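Local structure of putative dehydrogenase (Amycolatopsis orientalis, 5A9T) at residues Y283-I286 / E287-R290; A213-G216 / Q217-A221; I121-P125 / A126-H130; T243-K246 / H247-G250. The protein catalyses, as an imine reductase, the NADPH-dependent reduction of imines to amines. One frame throughout, in Å; residues are numbered along the deposited sequence. Where two conformers were deposited one is given.

Along the chain the order is contact 3, contact 2, contact 4, contact 1. Contact 3 belongs to the Rossmann-type nucleotide-binding half, in the loop between strands 115-121 and 134-139. The other three lie in the helical C-terminal half: contact 2 on helix 199-228, contact 4 on helix 238-255, and contact 1 at the end of the chain. Contacts 1 and 2 have centres about 18 Å apart and touch through Tyr-283 and Ile-218, while those of contacts 3 and 4 are about 40 Å apart. Contacts 1, 2 and 4 meet the second subunit broadly, contact 3 through Met-122, consistent with the C-terminal half carrying much of the dimer interface as well as the amine pocket that includes Tyr-283.

Contact 1 of 4, residues Y283-I286 / E287-R290; sequences YSVI and ELWR. With CA (calcium ion), chain C.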
ATOM      1  N   TYR A 283     -15.405  -1.348  -2.727  1.00 16.88           N
ATOM      2  CA  TYR A 283     -15.146  -1.408  -1.274  1.00 16.01           C
ATOM      3  C   TYR A 283     -16.114  -2.285  -0.532  1.00 15.80           C
ATOM      4  O   TYR A 283     -15.824  -2.740   0.548  1.00 16.23           O
ATOM      5  CB  TYR A 283     -15.105   0.032  -0.710  1.00 16.30           C
ATOM      6  CG  TYR A 283     -14.207   0.889  -1.509  1.00 17.50           C
ATOM      7  CD1 TYR A 283     -12.807   0.752  -1.443  1.00 18.48           C
ATOM      8  CD2 TYR A 283     -14.696   1.762  -2.487  1.00 19.91           C
ATOM      9  CE1 TYR A 283     -11.985   1.459  -2.295  1.00 20.62           C
ATOM     10  CE2 TYR A 283     -13.831   2.470  -3.335  1.00 19.52           C
ATOM     11  CZ  TYR A 283     -12.506   2.303  -3.236  1.00 18.76           C
ATOM     12  OH  TYR A 283     -11.658   3.001  -4.030  1.00 23.89           O
ATOM     13  N   SER A 284     -17.278  -2.625  -1.176  1.00 14.81           N
ATOM     14  CA  SER A 284     -18.204  -3.560  -0.623  1.00 15.83           C
ATOM     15  C   SER A 284     -17.648  -4.982  -0.382  1.00 14.82           C
ATOM     16  O   SER A 284     -18.195  -5.704   0.441  1.00 17.17           O
ATOM     17  CB  SER A 284     -19.449  -3.669  -1.474  1.00 17.44           C
ATOM     18  OG  SER A 284     -19.176  -4.328  -2.697  1.00 17.52           O
ATOM     19  N   VAL A 285     -16.517  -5.257  -1.027  1.00 16.82           N
ATOM     20  CA  VAL A 285     -15.810  -6.566  -0.807  1.00 18.57           C
ATOM     21  C   VAL A 285     -15.498  -6.782   0.639  1.00 17.82           C
ATOM     22  O   VAL A 285     -15.504  -7.898   1.127  1.00 19.34           O
ATOM     23  CB  VAL A 285     -14.608  -6.656  -1.733  1.00 19.42           C
ATOM     24  CG1 VAL A 285     -13.471  -5.779  -1.255  1.00 18.27           C
ATOM     25  CG2 VAL A 285     -14.142  -8.083  -1.838  1.00 22.91           C
ATOM     26  N   ILE A 286     -15.335  -5.675   1.429  1.00 15.35           N
ATOM     27  CA  ILE A 286     -15.095  -5.819   2.812  1.00 15.77           C
ATOM     28  C   ILE A 286     -16.210  -6.570   3.577  1.00 16.03           C
ATOM     29  O   ILE A 286     -15.985  -7.218   4.630  1.00 17.07           O
ATOM     30  CB  ILE A 286     -14.797  -4.472   3.524  1.00 15.86           C
ATOM     31  CG1 ILE A 286     -14.126  -4.657   4.942  1.00 15.89           C
ATOM     32  CG2 ILE A 286     -16.080  -3.623   3.641  1.00 16.29           C
ATOM     33  CD1 ILE A 286     -13.770  -3.298   5.549  1.00 15.08           C
ATOM     34  N   GLU A 287     -17.456  -6.500   3.070  1.00 15.75           N
ATOM     35  CA  GLU A 287     -18.550  -7.180   3.810  1.00 18.13           C
ATOM     36  C   GLU A 287     -18.511  -8.666   3.869  1.00 20.26           C
ATOM     37  O   GLU A 287     -18.967  -9.203   4.894  1.00 28.26           O
ATOM     38  CB  GLU A 287     -19.852  -6.764   3.142  1.00 22.06           C
ATOM     39  CG  GLU A 287     -20.189  -5.344   3.367  1.00 22.28           C
ATOM     40  CD  GLU A 287     -20.451  -5.005   4.823  1.00 27.29           C
ATOM     41  OE1 GLU A 287     -21.192  -5.797   5.507  1.00 31.53           O
ATOM     42  OE2 GLU A 287     -19.931  -3.976   5.265  1.00 28.13           O
ATOM     43  N   LEU A 288     -17.834  -9.274   2.947  1.00 20.58           N
ATOM     44  CA  LEU A 288     -17.560 -10.743   2.990  1.00 26.38           C
ATOM     45  C   LEU A 288     -16.590 -11.046   4.117  1.00 26.79           C
ATOM     46  O   LEU A 288     -16.415 -12.237   4.420  1.00 26.60           O
ATOM     47  CB  LEU A 288     -16.878 -11.157   1.689  1.00 29.62           C
ATOM     48  CG  LEU A 288     -17.528 -11.036   0.330  1.00 37.37           C
ATOM     49  CD1 LEU A 288     -16.456 -11.046  -0.774  1.00 44.53           C
ATOM     50  CD2 LEU A 288     -18.535 -12.162   0.199  1.00 37.08           C
ATOM     51  N   TRP A 289     -15.852 -10.048   4.632  1.00 21.28           N
ATOM     52  CA  TRP A 289     -14.756 -10.356   5.608  1.00 21.05           C
ATOM     53  C   TRP A 289     -15.045  -9.980   7.020  1.00 20.70           C
ATOM     54  O   TRP A 289     -14.319 -10.416   7.925  1.00 21.72           O
ATOM     55  CB  TRP A 289     -13.453  -9.675   5.160  1.00 18.50           C
ATOM     56  CG  TRP A 289     -13.043  -9.937   3.756  1.00 19.88           C
ATOM     57  CD1 TRP A 289     -13.434 -11.008   2.989  1.00 23.09           C
ATOM     58  CD2 TRP A 289     -12.190  -9.172   2.948  1.00 16.90           C
ATOM     59  NE1 TRP A 289     -12.856 -10.925   1.749  1.00 26.90           N
ATOM     60  CE2 TRP A 289     -12.102  -9.799   1.662  1.00 21.27           C
ATOM     61  CE3 TRP A 289     -11.474  -7.981   3.133  1.00 19.44           C
ATOM     62  CZ2 TRP A 289     -11.386  -9.228   0.605  1.00 23.59           C
ATOM     63  CZ3 TRP A 289     -10.739  -7.487   2.136  1.00 19.02           C
ATOM     64  CH2 TRP A 289     -10.707  -8.037   0.858  1.00 20.55           C
ATOM     65  N   ARG A 290     -16.008  -9.082   7.258  1.00 20.91           N
ATOM     66  CA  ARG A 290     -16.261  -8.570   8.589  1.00 20.71           C
ATOM     67  C   ARG A 290     -16.665  -9.694   9.512  1.00 24.65           C
ATOM     68  O   ARG A 290     -16.319  -9.524  10.750  1.00 30.30           O
ATOM     69  CB  ARG A 290     -17.373  -7.497   8.579  1.00 20.50           C
ATOM     70  CG  ARG A 290     -17.019  -6.262   7.909  1.00 21.79           C
ATOM     71  CD  ARG A 290     -18.140  -5.251   8.051  1.00 23.33           C
ATOM     72  NE  ARG A 290     -18.043  -4.025   7.293  1.00 25.58           N
ATOM     73  CZ  ARG A 290     -17.210  -3.031   7.648  1.00 25.93           C
ATOM     74  NH1 ARG A 290     -16.351  -3.200   8.682  1.00 27.87           N
ATOM     75  NH2 ARG A 290     -17.225  -1.927   6.913  1.00 26.48           N
ATOM     76  OXT ARG A 290     -17.194 -10.777   9.195  1.00 28.01           O
TER
HETATM   77 CA    CA C1292     -17.445 -11.368  11.724  1.00 34.55          CA
HETATM   78  O   HOH W   1     -18.203 -13.027  13.231  1.00 37.86           O
HETATM   79  O   HOH W   2     -16.304 -10.355  13.705  1.00 29.97           O
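Ile-286 lies across one face of the guanidinium of Arg-290, its CD1 4.0 Å from CZ and displaced toward the rim of the group. The torsions explain this: CG1 of Ile-286 stands anti to the backbone N (chi1 -163°), which carries CD1 over the arginine. The edge of the same guanidinium is taken by Glu-287. NE of Arg-290 gives OE2 of Glu-287 a nearly straight bond of 2.8 Å (165°); the acceptor sits in the guanidinium plane, whereas the donor comes from above the carboxylate plane. Tyr-231 OH bonds to both OE2 and NH2 and so closes the pair. A leucine in place of Arg-290 would probably leave Glu-287 without its cationic mate and uncover CD1 of Ile-286.

On another side of the turn the indole of Trp-289 has the carbonyl O of Val-285 over the centre of one face. CG2 of Val-285 touches Trp-289 CZ2 at 3.9 Å and Leu-288 CD1 at the same distance. The backbone beneath is a 3-10 turn: Glu-287 N bonds to Ser-284 O at 2.8 Å, and Trp-289 N to Ile-286 O, also at 2.8 Å.

Beyond it the chain ends on a calcium ion, bound by Arg-290 O at 2.4 Å, Arg-290 OXT at 2.6 Å, two waters and Gly-256 O of the second subunit. Both charges of the last residue are thus probably balanced, the guanidinium by Glu-287 and the terminal carboxylate by a metal that also ties the two subunits together.

Contact 2 of 4, residues A213-G216 / Q217-A221; sequences AVIG and QIIKA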
ATOM      1  N   ALA A 213      -0.301   9.502  -2.949  1.00 15.18           N
ATOM      2  CA  ALA A 213      -1.149  10.419  -3.647  1.00 16.19           C
ATOM      3  C   ALA A 213      -2.332   9.827  -4.281  1.00 16.45           C
ATOM      4  O   ALA A 213      -3.315  10.527  -4.598  1.00 18.28           O
ATOM      5  CB  ALA A 213      -0.330  11.237  -4.642  1.00 15.68           C
ATOM      6  N   VAL A 214      -2.255   8.541  -4.654  1.00 14.57           N
ATOM      7  CA  VAL A 214      -3.325   7.852  -5.248  1.00 13.00           C
ATOM      8  C   VAL A 214      -3.917   6.856  -4.253  1.00 14.22           C
ATOM      9  O   VAL A 214      -5.078   6.952  -3.911  1.00 15.67           O
ATOM     10  CB  VAL A 214      -2.962   7.189  -6.626  1.00 15.44           C
ATOM     11  CG1 VAL A 214      -4.165   6.464  -7.190  1.00 15.00           C
ATOM     12  CG2 VAL A 214      -2.415   8.255  -7.598  1.00 18.35           C
ATOM     13  N   ILE A 215      -3.192   5.816  -3.864  1.00 13.27           N
ATOM     14  CA  ILE A 215      -3.779   4.780  -2.991  1.00 13.30           C
ATOM     15  C   ILE A 215      -4.276   5.432  -1.701  1.00 13.00           C
ATOM     16  O   ILE A 215      -5.425   5.234  -1.276  1.00 14.01           O
ATOM     17  CB  ILE A 215      -2.728   3.665  -2.777  1.00 14.82           C
ATOM     18  CG1 ILE A 215      -2.415   2.935  -4.119  1.00 16.43           C
ATOM     19  CG2 ILE A 215      -3.337   2.654  -1.780  1.00 16.53           C
ATOM     20  CD1 ILE A 215      -1.295   1.942  -4.039  1.00 17.20           C
ATOM     21  N   GLY A 216      -3.352   6.131  -1.037  1.00 13.55           N
ATOM     22  CA  GLY A 216      -3.678   6.705   0.275  1.00 14.77           C
ATOM     23  C   GLY A 216      -4.832   7.693   0.221  1.00 13.21           C
ATOM     24  O   GLY A 216      -5.784   7.693   0.993  1.00 14.60           O
ATOM     25  N   GLN A 217      -4.779   8.609  -0.785  1.00 13.01           N
ATOM     26  CA  GLN A 217      -5.811   9.633  -0.891  0.50 15.45           C
ATOM     27  C   GLN A 217      -7.140   9.005  -1.230  1.00 14.09           C
ATOM     28  O   GLN A 217      -8.200   9.441  -0.741  1.00 15.55           O
ATOM     29  CB  GLN A 217      -5.468  10.676  -1.941  0.50 17.95           C
ATOM     30  CG  GLN A 217      -4.430  11.669  -1.490  0.50 22.88           C
ATOM     31  CD  GLN A 217      -4.835  12.449  -0.235  0.50 26.21           C
ATOM     32  OE1 GLN A 217      -4.260  12.257   0.844  0.50 38.07           O
ATOM     33  NE2 GLN A 217      -5.838  13.311  -0.364  0.50 31.49           N
ATOM     34  N   ILE A 218      -7.170   7.940  -2.064  1.00 14.00           N
ATOM     35  CA  ILE A 218      -8.475   7.317  -2.392  1.00 14.02           C
ATOM     36  C   ILE A 218      -9.040   6.632  -1.107  1.00 13.64           C
ATOM     37  O   ILE A 218     -10.230   6.725  -0.780  1.00 14.68           O
ATOM     38  CB  ILE A 218      -8.320   6.347  -3.549  1.00 16.66           C
ATOM     39  CG1 ILE A 218      -8.181   7.161  -4.801  1.00 16.94           C
ATOM     40  CG2 ILE A 218      -9.513   5.447  -3.635  1.00 17.37           C
ATOM     41  CD1 ILE A 218      -7.738   6.422  -6.048  1.00 19.90           C
ATOM     42  N   ILE A 219      -8.166   5.962  -0.325  1.00 13.50           N
ATOM     43  CA  ILE A 219      -8.641   5.357   0.915  1.00 15.07           C
ATOM     44  C   ILE A 219      -9.293   6.420   1.865  1.00 15.06           C
ATOM     45  O   ILE A 219     -10.353   6.202   2.364  1.00 15.03           O
ATOM     46  CB  ILE A 219      -7.507   4.655   1.623  1.00 15.09           C
ATOM     47  CG1 ILE A 219      -7.150   3.392   0.852  1.00 15.32           C
ATOM     48  CG2 ILE A 219      -7.969   4.254   3.034  1.00 14.50           C
ATOM     49  CD1 ILE A 219      -5.865   2.745   1.293  1.00 16.73           C
ATOM     50  N   LYS A 220      -8.597   7.546   2.000  1.00 14.11           N
ATOM     51  CA  LYS A 220      -9.110   8.676   2.824  1.00 15.23           C
ATOM     52  C   LYS A 220     -10.440   9.155   2.289  1.00 16.85           C
ATOM     53  O   LYS A 220     -11.375   9.508   3.084  1.00 19.16           O
ATOM     54  CB  LYS A 220      -8.098   9.813   2.932  1.00 17.39           C
ATOM     55  CG  LYS A 220      -6.977   9.449   3.871  1.00 21.21           C
ATOM     56  CD  LYS A 220      -5.751  10.325   3.679  1.00 25.25           C
ATOM     57  CE  LYS A 220      -6.004  11.766   4.069  1.00 31.82           C
ATOM     58  NZ  LYS A 220      -6.164  11.870   5.529  1.00 34.43           N
ATOM     59  N   ALA A 221     -10.571   9.225   0.975  1.00 15.31           N
ATOM     60  CA  ALA A 221     -11.807   9.754   0.365  1.00 15.26           C
ATOM     61  C   ALA A 221     -12.962   8.795   0.500  1.00 16.91           C
ATOM     62  O   ALA A 221     -14.135   9.189   0.293  1.00 19.38           O
ATOM     63  CB  ALA A 221     -11.588  10.072  -1.095  1.00 16.13           C
TER
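Helix 199-228 of the C-terminal domain has a wider, pi-type turn at 213-216 and then settles into regular alpha-helical pairing, with Val-214 against Ile-218 and Ile-215 against Ile-219 one turn apart. In the wide turn Ala-213 O does not meet the amide of Gln-217; CB of that residue packs against the oxygen instead, at 3.4 Å. From the next residue on the bonds are ordinary: Ile-218 N to Val-214 O, Ile-219 N to Ile-215 O and Lys-220 N to Gly-216 O, each 3.0 Å long, the last nearly along the C=O axis.

Above this backbone the aliphatic pairs run side by side and point the same way. CG1 of Val-214, anti to the backbone N (chi1 180°), reaches CD1 of Ile-218 at 3.8 Å. The second pair meets through Ile-215 CG2 and Ile-219 CD1, 4.0 Å apart. In each isoleucine of 217-221 CG1 also leans on the carbonyl one turn back, 3.2 Å from Val-214 O for Ile-218 and 3.3 Å from Ile-215 O for Ile-219.

The second subunit continues the apolar surface: Met-178 packs on Ile-215 and Ile-218, and Met-182 on Ile-219. Lys-220 folds at chi3 and chi4 and ends in a salt bridge to Asp-208 of that subunit. Lys-220 and Ala-221 also belong to a calcium site known in this protein, and Ile-218 comes within about 5 Å of the bound amine. Branched aliphatic pairs for packing and one charged tether at the edge are consistent with a helix that serves the dimer interface.

Contact 3 of 4, residues I121-P125 / A126-H130; sequences IMVPP and AMVGH
Met-127 sends its chain straight out to SD (chi1 -72°, chi2 -173°) and then folds at chi3 (50°), which turns CE back onto Val-123. The methyl lies 3.9 Å from CG1 of Val-123, and the root of the side chain is held too, with CB of Met-127 3.8 Å from CB of Val-123. These two side chains meet at about a right angle. Pro-124 instead runs alongside the methionine, its ring CD 4.0 Å from SD of Met-127.

All this belongs to the loop that leads from strand 115-121, parallel to its neighbour in the Rossmann-type sheet, to the antiparallel strand 134-139. Pro-125 begins a short 3-10 turn in which Met-127 N bonds to Pro-124 O at 2.9 Å. The next amide, Val-128 N, bonds to Pro-125 O at 3.1 Å and keeps a longer, weak link to Pro-124 O. A type II turn from Met-127 to His-130 follows directly, with Gly-129 taking its positive phi, and it is closed by His-130 N to Met-127 O at 3.0 Å.

One water ties the two turns together, donating to Pro-125 O at 2.8 Å and to Val-128 O at 2.6 Å. Val-128 is buried behind them; its CG2 packs against Pro-125 O and faces the CG2 methyls of Val-123 and Ile-121 at longer range. Ile-121, Pro-125 and Val-128 all touch Met-16 at the start of helix 15-26, a residue that binds NADP(+), while Pro-124 comes within about 7 Å of a bound amine.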
ATOM      1  N   ILE A 121       4.991  -2.778  19.630  1.00 14.83           N
ATOM      2  CA  ILE A 121       6.162  -2.077  19.110  1.00 15.07           C
ATOM      3  C   ILE A 121       6.167  -2.162  17.586  1.00 15.38           C
ATOM      4  O   ILE A 121       6.132  -3.246  17.043  1.00 17.35           O
ATOM      5  CB  ILE A 121       7.403  -2.724  19.670  1.00 15.14           C
ATOM      6  CG1 ILE A 121       7.372  -2.675  21.215  1.00 18.34           C
ATOM      7  CG2 ILE A 121       8.604  -2.001  19.117  1.00 17.84           C
ATOM      8  CD1 ILE A 121       8.459  -3.524  21.865  1.00 17.71           C
ATOM      9  N   MET A 122       6.155  -1.011  16.928  1.00 15.77           N
ATOM     10  CA  MET A 122       5.949  -0.974  15.461  1.00 17.11           C
ATOM     11  C   MET A 122       7.203  -0.865  14.681  1.00 19.89           C
ATOM     12  O   MET A 122       7.089  -0.614  13.492  1.00 21.34           O
ATOM     13  CB  MET A 122       4.972   0.111  15.138  1.00 17.16           C
ATOM     14  CG  MET A 122       3.631  -0.028  15.822  1.00 18.15           C
ATOM     15  SD  MET A 122       2.794  -1.602  15.608  1.00 19.37           S
ATOM     16  CE  MET A 122       2.496  -1.611  13.819  1.00 20.65           C
ATOM     17  N   VAL A 123       8.329  -1.103  15.269  1.00 17.86           N
ATOM     18  CA  VAL A 123       9.637  -0.969  14.598  1.00 20.05           C
ATOM     19  C   VAL A 123      10.522  -2.061  15.072  1.00 19.83           C
ATOM     20  O   VAL A 123      10.296  -2.738  16.089  1.00 19.00           O
ATOM     21  CB  VAL A 123      10.290   0.444  14.819  1.00 20.94           C
ATOM     22  CG1 VAL A 123       9.401   1.476  14.251  1.00 22.83           C
ATOM     23  CG2 VAL A 123      10.563   0.615  16.339  1.00 22.21           C
ATOM     24  N   PRO A 124      11.601  -2.351  14.374  1.00 19.83           N
ATOM     25  CA  PRO A 124      12.530  -3.338  14.888  1.00 19.77           C
ATOM     26  C   PRO A 124      13.370  -2.825  16.050  1.00 17.31           C
ATOM     27  O   PRO A 124      13.474  -1.589  16.284  1.00 19.28           O
ATOM     28  CB  PRO A 124      13.447  -3.705  13.635  1.00 23.18           C
ATOM     29  CG  PRO A 124      12.905  -2.815  12.572  1.00 25.02           C
ATOM     30  CD  PRO A 124      11.882  -1.882  13.003  1.00 21.11           C
ATOM     31  N   PRO A 125      13.991  -3.805  16.744  1.00 19.65           N
ATOM     32  CA  PRO A 125      14.803  -3.419  17.907  1.00 20.14           C
ATOM     33  C   PRO A 125      15.799  -2.285  17.700  1.00 19.50           C
ATOM     34  O   PRO A 125      15.919  -1.402  18.538  1.00 19.94           O
ATOM     35  CB  PRO A 125      15.464  -4.737  18.331  1.00 21.40           C
ATOM     36  CG  PRO A 125      14.586  -5.814  17.848  1.00 22.58           C
ATOM     37  CD  PRO A 125      13.918  -5.263  16.613  1.00 20.95           C
ATOM     38  N   ALA A 126      16.452  -2.234  16.515  1.00 20.48           N
ATOM     39  CA  ALA A 126      17.468  -1.191  16.277  1.00 21.18           C
ATOM     40  C   ALA A 126      16.926   0.129  16.168  1.00 21.53           C
ATOM     41  O   ALA A 126      17.653   1.120  16.287  1.00 25.34           O
ATOM     42  CB  ALA A 126      18.270  -1.477  14.994  1.00 24.16           C
ATOM     43  N   MET A 127      15.606   0.278  15.915  1.00 19.68           N
ATOM     44  CA  MET A 127      15.007   1.546  15.816  1.00 21.13           C
ATOM     45  C   MET A 127      14.365   2.130  17.143  1.00 18.76           C
ATOM     46  O   MET A 127      13.998   3.293  17.249  1.00 19.15           O
ATOM     47  CB  MET A 127      13.956   1.568  14.734  1.00 23.64           C
ATOM     48  CG  MET A 127      14.622   1.520  13.366  1.00 31.60           C
ATOM     49  SD  MET A 127      13.361   1.760  12.136  1.00 52.95           S
ATOM     50  CE  MET A 127      12.485   3.225  12.696  1.00 39.44           C
ATOM     51  N   VAL A 128      14.316   1.229  18.148  1.00 17.99           N
ATOM     52  CA  VAL A 128      13.773   1.647  19.430  1.00 19.83           C
ATOM     53  C   VAL A 128      14.586   2.810  19.975  1.00 19.16           C
ATOM     54  O   VAL A 128      15.848   2.795  19.902  1.00 22.42           O
ATOM     55  CB  VAL A 128      13.721   0.452  20.436  1.00 18.79           C
ATOM     56  CG1 VAL A 128      13.390   1.009  21.849  1.00 21.38           C
ATOM     57  CG2 VAL A 128      12.727  -0.654  19.855  1.00 23.96           C
ATOM     58  N   GLY A 129      13.935   3.866  20.434  1.00 18.95           N
ATOM     59  CA  GLY A 129      14.557   5.080  20.953  1.00 21.72           C
ATOM     60  C   GLY A 129      14.975   6.113  19.942  1.00 25.49           C
ATOM     61  O   GLY A 129      15.511   7.147  20.348  1.00 29.11           O
ATOM     62  N   HIS A 130      14.806   5.807  18.659  1.00 22.03           N
ATOM     63  CA  HIS A 130      15.180   6.675  17.521  1.00 26.41           C
ATOM     64  C   HIS A 130      14.021   7.307  16.864  1.00 29.47           C
ATOM     65  O   HIS A 130      12.851   6.879  17.037  1.00 26.54           O
ATOM     66  CB  HIS A 130      16.059   5.909  16.547  1.00 30.13           C
ATOM     67  CG  HIS A 130      17.351   5.426  17.159  1.00 37.66           C
ATOM     68  ND1 HIS A 130      18.408   6.276  17.467  1.00 45.57           N
ATOM     69  CD2 HIS A 130      17.761   4.186  17.516  1.00 37.62           C
ATOM     70  CE1 HIS A 130      19.375   5.581  18.049  1.00 46.04           C
ATOM     71  NE2 HIS A 130      19.015   4.309  18.075  1.00 38.40           N
TER
HETATM   72  O   HOH W   3      17.436   0.698  19.608  1.00 24.60           O

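Contact 4 of 4, residues T243-K246 / H247-G250; sequences TTLK and HIIG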
ATOM      1  N   THR A 243     -13.181  -6.765 -14.776  1.00 21.00           N
ATOM      2  CA  THR A 243     -12.651  -6.467 -16.114  1.00 22.34           C
ATOM      3  C   THR A 243     -11.212  -5.952 -16.124  1.00 22.93           C
ATOM      4  O   THR A 243     -10.300  -6.376 -16.865  1.00 21.67           O
ATOM      5  CB  THR A 243     -13.619  -5.539 -16.951  1.00 27.87           C
ATOM      6  OG1 THR A 243     -14.913  -6.160 -16.932  1.00 30.39           O
ATOM      7  CG2 THR A 243     -13.103  -5.199 -18.282  1.00 31.75           C
ATOM      8  N   THR A 244     -10.923  -4.993 -15.214  1.00 18.21           N
ATOM      9  CA  THR A 244      -9.598  -4.379 -15.140  1.00 18.43           C
ATOM     10  C   THR A 244      -8.583  -5.508 -14.716  1.00 16.55           C
ATOM     11  O   THR A 244      -7.526  -5.577 -15.281  1.00 18.22           O
ATOM     12  CB  THR A 244      -9.582  -3.267 -14.059  1.00 19.56           C
ATOM     13  OG1 THR A 244     -10.646  -2.346 -14.426  1.00 23.02           O
ATOM     14  CG2 THR A 244      -8.359  -2.589 -14.047  1.00 18.52           C
ATOM     15  N   LEU A 245      -8.949  -6.359 -13.804  1.00 16.47           N
ATOM     16  CA  LEU A 245      -8.076  -7.419 -13.349  1.00 14.88           C
ATOM     17  C   LEU A 245      -7.834  -8.436 -14.476  1.00 18.22           C
ATOM     18  O   LEU A 245      -6.718  -8.944 -14.590  1.00 18.22           O
ATOM     19  CB  LEU A 245      -8.539  -8.089 -12.096  1.00 14.99           C
ATOM     20  CG  LEU A 245      -8.147  -7.316 -10.806  1.00 17.61           C
ATOM     21  CD1 LEU A 245      -9.048  -7.650  -9.675  1.00 18.57           C
ATOM     22  CD2 LEU A 245      -6.662  -7.512 -10.496  1.00 19.86           C
ATOM     23  N   LYS A 246      -8.916  -8.744 -15.197  1.00 20.39           N
ATOM     24  CA  LYS A 246      -8.689  -9.656 -16.403  1.00 21.36           C
ATOM     25  C   LYS A 246      -7.648  -9.061 -17.332  1.00 21.61           C
ATOM     26  O   LYS A 246      -6.743  -9.831 -17.872  1.00 22.13           O
ATOM     27  CB  LYS A 246     -10.091  -9.902 -17.090  1.00 20.32           C
ATOM     28  CG  LYS A 246     -10.979 -10.796 -16.354  1.00 21.70           C
ATOM     29  CD  LYS A 246     -12.341 -10.908 -17.086  1.00 27.24           C
ATOM     30  CE  LYS A 246     -13.066 -12.036 -16.408  1.00 30.60           C
ATOM     31  NZ  LYS A 246     -14.472 -12.263 -16.803  1.00 36.10           N
ATOM     32  N   HIS A 247      -7.657  -7.746 -17.561  1.00 18.86           N
ATOM     33  CA  HIS A 247      -6.717  -7.035 -18.347  1.00 21.34           C
ATOM     34  C   HIS A 247      -5.267  -7.167 -17.789  1.00 20.63           C
ATOM     35  O   HIS A 247      -4.241  -7.397 -18.506  1.00 20.74           O
ATOM     36  CB  HIS A 247      -7.176  -5.604 -18.527  1.00 26.98           C
ATOM     37  CG  HIS A 247      -6.675  -5.040 -19.765  1.00 39.17           C
ATOM     38  ND1 HIS A 247      -7.289  -5.287 -20.987  1.00 45.50           N
ATOM     39  CD2 HIS A 247      -5.533  -4.354 -20.030  1.00 39.74           C
ATOM     40  CE1 HIS A 247      -6.551  -4.759 -21.950  1.00 47.35           C
ATOM     41  NE2 HIS A 247      -5.510  -4.155 -21.392  1.00 51.09           N
ATOM     42  N   ILE A 248      -5.162  -6.942 -16.461  1.00 18.31           N
ATOM     43  CA  ILE A 248      -3.894  -7.043 -15.804  1.00 16.77           C
ATOM     44  C   ILE A 248      -3.319  -8.439 -16.012  1.00 17.26           C
ATOM     45  O   ILE A 248      -2.086  -8.619 -16.218  1.00 18.09           O
ATOM     46  CB  ILE A 248      -3.973  -6.662 -14.300  1.00 17.71           C
ATOM     47  CG1 ILE A 248      -4.332  -5.191 -14.245  1.00 18.33           C
ATOM     48  CG2 ILE A 248      -2.704  -7.061 -13.559  1.00 18.05           C
ATOM     49  CD1 ILE A 248      -4.807  -4.833 -12.836  1.00 17.42           C
ATOM     50  N   ILE A 249      -4.168  -9.417 -15.853  1.00 17.08           N
ATOM     51  CA  ILE A 249      -3.754 -10.873 -15.998  1.00 17.57           C
ATOM     52  C   ILE A 249      -3.291 -11.047 -17.403  1.00 19.00           C
ATOM     53  O   ILE A 249      -2.238 -11.696 -17.616  1.00 18.55           O
ATOM     54  CB  ILE A 249      -4.908 -11.812 -15.640  1.00 17.75           C
ATOM     55  CG1 ILE A 249      -5.265 -11.734 -14.175  1.00 18.14           C
ATOM     56  CG2 ILE A 249      -4.639 -13.258 -16.025  1.00 20.76           C
ATOM     57  CD1 ILE A 249      -6.598 -12.292 -13.781  1.00 20.98           C
ATOM     58  N   GLY A 250      -4.025 -10.609 -18.398  1.00 19.98           N
ATOM     59  CA  GLY A 250      -3.594 -10.757 -19.799  1.00 18.76           C
ATOM     60  C   GLY A 250      -2.306 -10.050 -20.149  1.00 20.77           C
ATOM     61  O   GLY A 250      -1.382 -10.596 -20.805  1.00 20.90           O
TER
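Four successive amides, from His-247 to Gly-250, bond to the carbonyls of Thr-243 to Lys-246 in regular alpha-helical geometry, His-247 N lying 3.1 Å from Thr-243 O and Gly-250 N lying 2.9 Å from Lys-246 O. On the buried side Leu-245 and Ile-248 meet at a slant through their ends, CD2 to CD1, at 4.0 Å. Ile-249 keeps CG1 beside its own backbone N (chi1 -67°), which lays CG1 3.2 Å from Leu-245 O and CD1 3.4 Å from the same oxygen. With an alanine here, Leu-245 O would probably lose most of its apolar cover, CB alone remaining near it, and a gap would be likely to open against Val-263. His-247 is turned the other way, with CG anti to the backbone N (chi1 -152°); its CB rests 3.3 Å from Thr-244 O while the ring leads off to bond through NE2 to Gly-97 O of the second subunit.

Two partners meet helix 238-255 here, sharing Leu-245 and Ile-248. Helix 260-274 packs on it through Leu-269 against Leu-245, Pro-262 against Ile-248 and Val-263 against Ile-249, and Tyr-179 of the second subunit touches Thr-244, Leu-245 and Ile-248.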